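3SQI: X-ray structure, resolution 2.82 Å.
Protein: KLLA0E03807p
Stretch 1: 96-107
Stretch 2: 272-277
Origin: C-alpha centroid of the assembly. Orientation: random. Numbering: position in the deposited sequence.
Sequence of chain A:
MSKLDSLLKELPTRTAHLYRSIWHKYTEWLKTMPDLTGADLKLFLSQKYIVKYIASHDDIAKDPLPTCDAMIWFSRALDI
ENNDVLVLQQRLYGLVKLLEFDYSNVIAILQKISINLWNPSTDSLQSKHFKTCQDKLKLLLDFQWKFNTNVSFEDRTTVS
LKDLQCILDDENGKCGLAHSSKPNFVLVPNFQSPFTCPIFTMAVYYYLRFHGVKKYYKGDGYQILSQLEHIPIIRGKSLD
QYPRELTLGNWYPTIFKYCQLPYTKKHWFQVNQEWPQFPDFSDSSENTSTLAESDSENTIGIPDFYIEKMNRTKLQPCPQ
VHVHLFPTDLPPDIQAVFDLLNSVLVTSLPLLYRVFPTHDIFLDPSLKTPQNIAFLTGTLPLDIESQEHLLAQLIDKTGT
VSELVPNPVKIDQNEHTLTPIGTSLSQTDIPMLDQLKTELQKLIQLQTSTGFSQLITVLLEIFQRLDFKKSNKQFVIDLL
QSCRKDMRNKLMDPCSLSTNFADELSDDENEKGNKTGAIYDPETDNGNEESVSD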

# COMPACT_ATOMS: atom_id res chain seq x y z
N VAL A 96 -3.10 -13.53 -12.19
CA VAL A 96 -3.76 -14.69 -11.60
C VAL A 96 -3.34 -14.82 -10.14
O VAL A 96 -4.19 -15.01 -9.26
N LYS A 97 -2.05 -14.67 -9.86
CA LYS A 97 -1.61 -14.79 -8.47
C LYS A 97 -2.43 -13.83 -7.63
O LYS A 97 -2.90 -14.17 -6.54
N LEU A 98 -2.62 -12.63 -8.19
CA LEU A 98 -3.37 -11.57 -7.53
C LEU A 98 -4.82 -11.98 -7.25
O LEU A 98 -5.30 -11.83 -6.12
N LEU A 99 -5.52 -12.47 -8.27
CA LEU A 99 -6.93 -12.83 -8.14
C LEU A 99 -7.15 -13.99 -7.17
O LEU A 99 -8.10 -13.99 -6.39
N GLU A 100 -6.27 -14.99 -7.23
CA GLU A 100 -6.47 -16.22 -6.48
C GLU A 100 -6.05 -16.13 -5.02
O GLU A 100 -6.50 -16.91 -4.18
N PHE A 101 -5.18 -15.16 -4.71
CA PHE A 101 -4.59 -15.05 -3.38
C PHE A 101 -5.63 -14.83 -2.29
O PHE A 101 -6.62 -14.13 -2.49
N ASP A 102 -5.40 -15.45 -1.13
CA ASP A 102 -6.25 -15.25 0.04
C ASP A 102 -5.42 -14.58 1.12
O ASP A 102 -4.55 -15.21 1.73
N TYR A 103 -5.68 -13.30 1.37
CA TYR A 103 -4.93 -12.58 2.39
C TYR A 103 -5.38 -13.02 3.77
O TYR A 103 -4.70 -12.77 4.76
N SER A 104 -6.51 -13.72 3.83
CA SER A 104 -7.15 -14.09 5.10
C SER A 104 -6.20 -14.82 6.05
O SER A 104 -6.47 -14.91 7.25
N ASN A 105 -5.09 -15.33 5.52
CA ASN A 105 -4.13 -16.04 6.34
C ASN A 105 -3.08 -15.10 6.92
O ASN A 105 -2.95 -14.97 8.14
N VAL A 106 -2.32 -14.47 6.03
CA VAL A 106 -1.27 -13.55 6.43
C VAL A 106 -1.73 -12.38 7.32
O VAL A 106 -0.96 -11.85 8.13
N ILE A 107 -3.01 -12.02 7.19
CA ILE A 107 -3.53 -10.81 7.83
C ILE A 107 -3.22 -10.67 9.32
O ILE A 107 -2.78 -9.60 9.76
N ASN A 272 8.57 -11.14 -2.08
CA ASN A 272 8.00 -12.42 -1.68
C ASN A 272 7.06 -12.91 -2.78
O ASN A 272 6.01 -12.32 -3.02
N GLN A 273 7.45 -13.99 -3.45
CA GLN A 273 6.75 -14.43 -4.67
C GLN A 273 5.41 -15.12 -4.47
O GLN A 273 4.51 -14.98 -5.30
N GLU A 274 5.27 -15.88 -3.39
CA GLU A 274 3.97 -16.46 -3.08
C GLU A 274 2.98 -15.32 -2.96
O GLU A 274 1.77 -15.51 -3.03
N TRP A 275 3.53 -14.12 -2.77
CA TRP A 275 2.76 -12.89 -2.66
C TRP A 275 2.58 -12.08 -3.95
O TRP A 275 3.49 -12.01 -4.79
N PRO A 276 1.39 -11.48 -4.10
CA PRO A 276 0.99 -10.52 -5.13
C PRO A 276 1.97 -9.36 -5.27
O PRO A 276 2.59 -8.96 -4.28
N GLN A 277 2.08 -8.83 -6.49
CA GLN A 277 2.95 -7.69 -6.81
C GLN A 277 2.29 -6.70 -7.77
O GLN A 277 1.38 -7.06 -8.52

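Pro 276 is the centre of this contact. It has the largest area covered by the other stretch, and its CA-to-CB bond points toward that stretch. Its ring has a C-gamma exo pucker. The side chains of Leu 98, Phe 101 and Tyr 103 make apolar contacts with its ring.

Phe 101 makes the tightest of these contacts. Its CD2 lies 3.1 Å from Pro 276 CD, a close approach for two carbons. Phe 101 is the first residue after the helix to leave helical phi/psi. Its CA-to-CB bond points toward the second stretch, and chi1 is t, at -164°.

Leu 98 approaches the same proline from the last part of the helix. The backbones are nearest here, with Leu 98 CA and Pro 276 CA 5.1 Å apart. The Leu 98 CA-to-CB bond runs sideways. Chi1 is t, while chi2, at 30°, lies between wells. Leu 98 CD1 reaches to 4.2 Å from Pro 276 CB, an ordinary van der Waals distance between buried residues.

Tyr 103 also starts sideways, but its end comes nearer. Its chi1 of -92° is between wells. Tyr 103 CE2 is 4.3 Å from Pro 276 CG, and Tyr 103 OH is 4.1 Å from the same CG atom. The hydroxyl therefore meets carbon here and makes no hydrogen bond to the second stretch.

Trp 275 extends the apolar surface. Its CA-to-CB bond points away from the first stretch, yet the end of the side chain comes nearer. Chi1 is m (-77°) and chi2 is 19°. Phe 101 turns its edge toward the face of the indole in an offset edge-to-face pair. The centroids of the Phe 101 ring and the Trp 275 five-membered ring are 5.0 Å apart, with the planes at 88°. The closest atoms are Phe 101 CE2 and Trp 275 CD1, at 3.4 Å.

Val 106 meets the other ring of the indole. Its CA-to-CB bond points toward the second stretch, and chi1 is m. Val 106 CG1 lies 3.1 Å from Trp 275 CZ2. This methyl sits at the edge of the indole, near its plane.

The polar border is made largely of backbone carbonyls. Glu 274 O lies at the edge of the Phe 101 ring, 3.1 Å from Phe 101 CE2. The Lys 97 CA-to-CB bond points toward the second stretch; chi1 is t, chi2 p, chi3 p and chi4 t. Its aliphatic chain passes the same region: Lys 97 CD is 3.7 Å from Glu 274 O, and Lys 97 CE is 3.7 Å from Gln 273 O. Lys 97 thus contributes methylene contacts, with no salt bridge to Glu 274.

No hydrogen bond crosses between the stretches, so the contact rests on packing. Away from it, Asp 102 OD1 accepts hydrogen bonds from Ser 104 N (3.2 Å) and Ser 104 OG (2.6 Å). These bonds lie within the type I turn from Asp 102 to Asn 105.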

# COMPACT_ATOMS: atom_id res chain seq x y z
CB VAL A 96 -3.48 -16.00 -12.38
CG1 VAL A 96 -3.70 -15.80 -13.87
CG2 VAL A 96 -2.07 -16.52 -12.12
CB LYS A 97 -0.13 -14.47 -8.33
CG LYS A 97 0.40 -14.61 -6.92
CD LYS A 97 0.77 -16.06 -6.59
CE LYS A 97 1.96 -16.55 -7.42
NZ LYS A 97 2.03 -18.05 -7.53
CB LEU A 98 -3.32 -10.31 -8.39
CG LEU A 98 -4.01 -9.04 -7.94
CD1 LEU A 98 -4.03 -8.95 -6.43
CD2 LEU A 98 -3.33 -7.81 -8.53
CB LEU A 99 -7.52 -13.18 -9.50
CG LEU A 99 -7.50 -12.10 -10.59
CD1 LEU A 99 -7.88 -12.69 -11.93
CD2 LEU A 99 -8.43 -10.98 -10.25
CB GLU A 100 -5.75 -17.39 -7.16
CG GLU A 100 -4.23 -17.31 -7.10
CD GLU A 100 -3.55 -18.38 -7.93
OE1 GLU A 100 -4.26 -19.12 -8.65
OE2 GLU A 100 -2.30 -18.48 -7.86
CB PHE A 101 -3.55 -13.93 -3.32
CG PHE A 101 -2.65 -14.00 -2.13
CD1 PHE A 101 -3.11 -13.67 -0.87
CD2 PHE A 101 -1.33 -14.39 -2.27
CE1 PHE A 101 -2.28 -13.74 0.24
CE2 PHE A 101 -0.48 -14.46 -1.17
CZ PHE A 101 -0.96 -14.14 0.09
CB ASP A 102 -6.77 -16.59 0.54
CG ASP A 102 -8.02 -16.45 1.39
OD1 ASP A 102 -8.39 -15.30 1.71
OD2 ASP A 102 -8.62 -17.49 1.74
CB TYR A 103 -5.13 -11.07 2.24
CG TYR A 103 -4.09 -10.36 1.38
CD1 TYR A 103 -2.90 -9.90 1.94
CD2 TYR A 103 -4.31 -10.13 0.02
CE1 TYR A 103 -1.95 -9.24 1.17
CE2 TYR A 103 -3.36 -9.48 -0.77
CZ TYR A 103 -2.18 -9.03 -0.18
OH TYR A 103 -1.21 -8.38 -0.92
CB SER A 104 -8.39 -14.95 4.85
OG SER A 104 -9.31 -14.32 3.96
CB ASN A 105 -3.45 -17.14 5.52
CG ASN A 105 -4.40 -18.28 5.18
OD1 ASN A 105 -4.33 -19.37 5.76
ND2 ASN A 105 -5.30 -18.04 4.23
CB VAL A 106 -0.55 -13.00 5.19
CG1 VAL A 106 0.41 -14.03 4.63
CG2 VAL A 106 -1.57 -12.60 4.14
CB ILE A 107 -5.06 -10.66 7.60
CG1 ILE A 107 -5.46 -9.19 7.70
CG2 ILE A 107 -5.86 -11.50 8.59
CD1 ILE A 107 -6.93 -8.95 7.49
CB ASN A 272 7.29 -12.24 -0.33
CG ASN A 272 6.41 -13.43 0.04
OD1 ASN A 272 6.51 -14.52 -0.53
ND2 ASN A 272 5.55 -13.22 1.03
CB GLN A 273 7.65 -15.28 -5.55
CG GLN A 273 8.23 -14.54 -6.72
CD GLN A 273 9.41 -13.68 -6.34
OE1 GLN A 273 9.66 -13.46 -5.16
NE2 GLN A 273 10.15 -13.21 -7.34
CB GLU A 274 4.03 -17.26 -1.78
CG GLU A 274 5.27 -18.12 -1.67
CD GLU A 274 5.66 -18.75 -2.99
OE1 GLU A 274 6.87 -18.78 -3.31
OE2 GLU A 274 4.75 -19.22 -3.72
CB TRP A 275 3.36 -12.00 -1.57
CG TRP A 275 3.01 -12.47 -0.21
CD1 TRP A 275 2.56 -13.71 0.15
CD2 TRP A 275 3.03 -11.69 0.99
NE1 TRP A 275 2.33 -13.75 1.50
CE2 TRP A 275 2.60 -12.52 2.04
CE3 TRP A 275 3.38 -10.36 1.28
CZ2 TRP A 275 2.52 -12.08 3.36
CZ3 TRP A 275 3.29 -9.93 2.58
CH2 TRP A 275 2.86 -10.78 3.61
CB PRO A 276 -0.34 -9.99 -4.60
CG PRO A 276 -0.91 -11.15 -3.86
CD PRO A 276 0.26 -11.86 -3.24
CB GLN A 277 4.24 -8.19 -7.45
CG GLN A 277 5.05 -9.13 -6.60
CD GLN A 277 6.13 -9.83 -7.41
OE1 GLN A 277 6.15 -11.06 -7.50
NE2 GLN A 277 7.03 -9.04 -8.00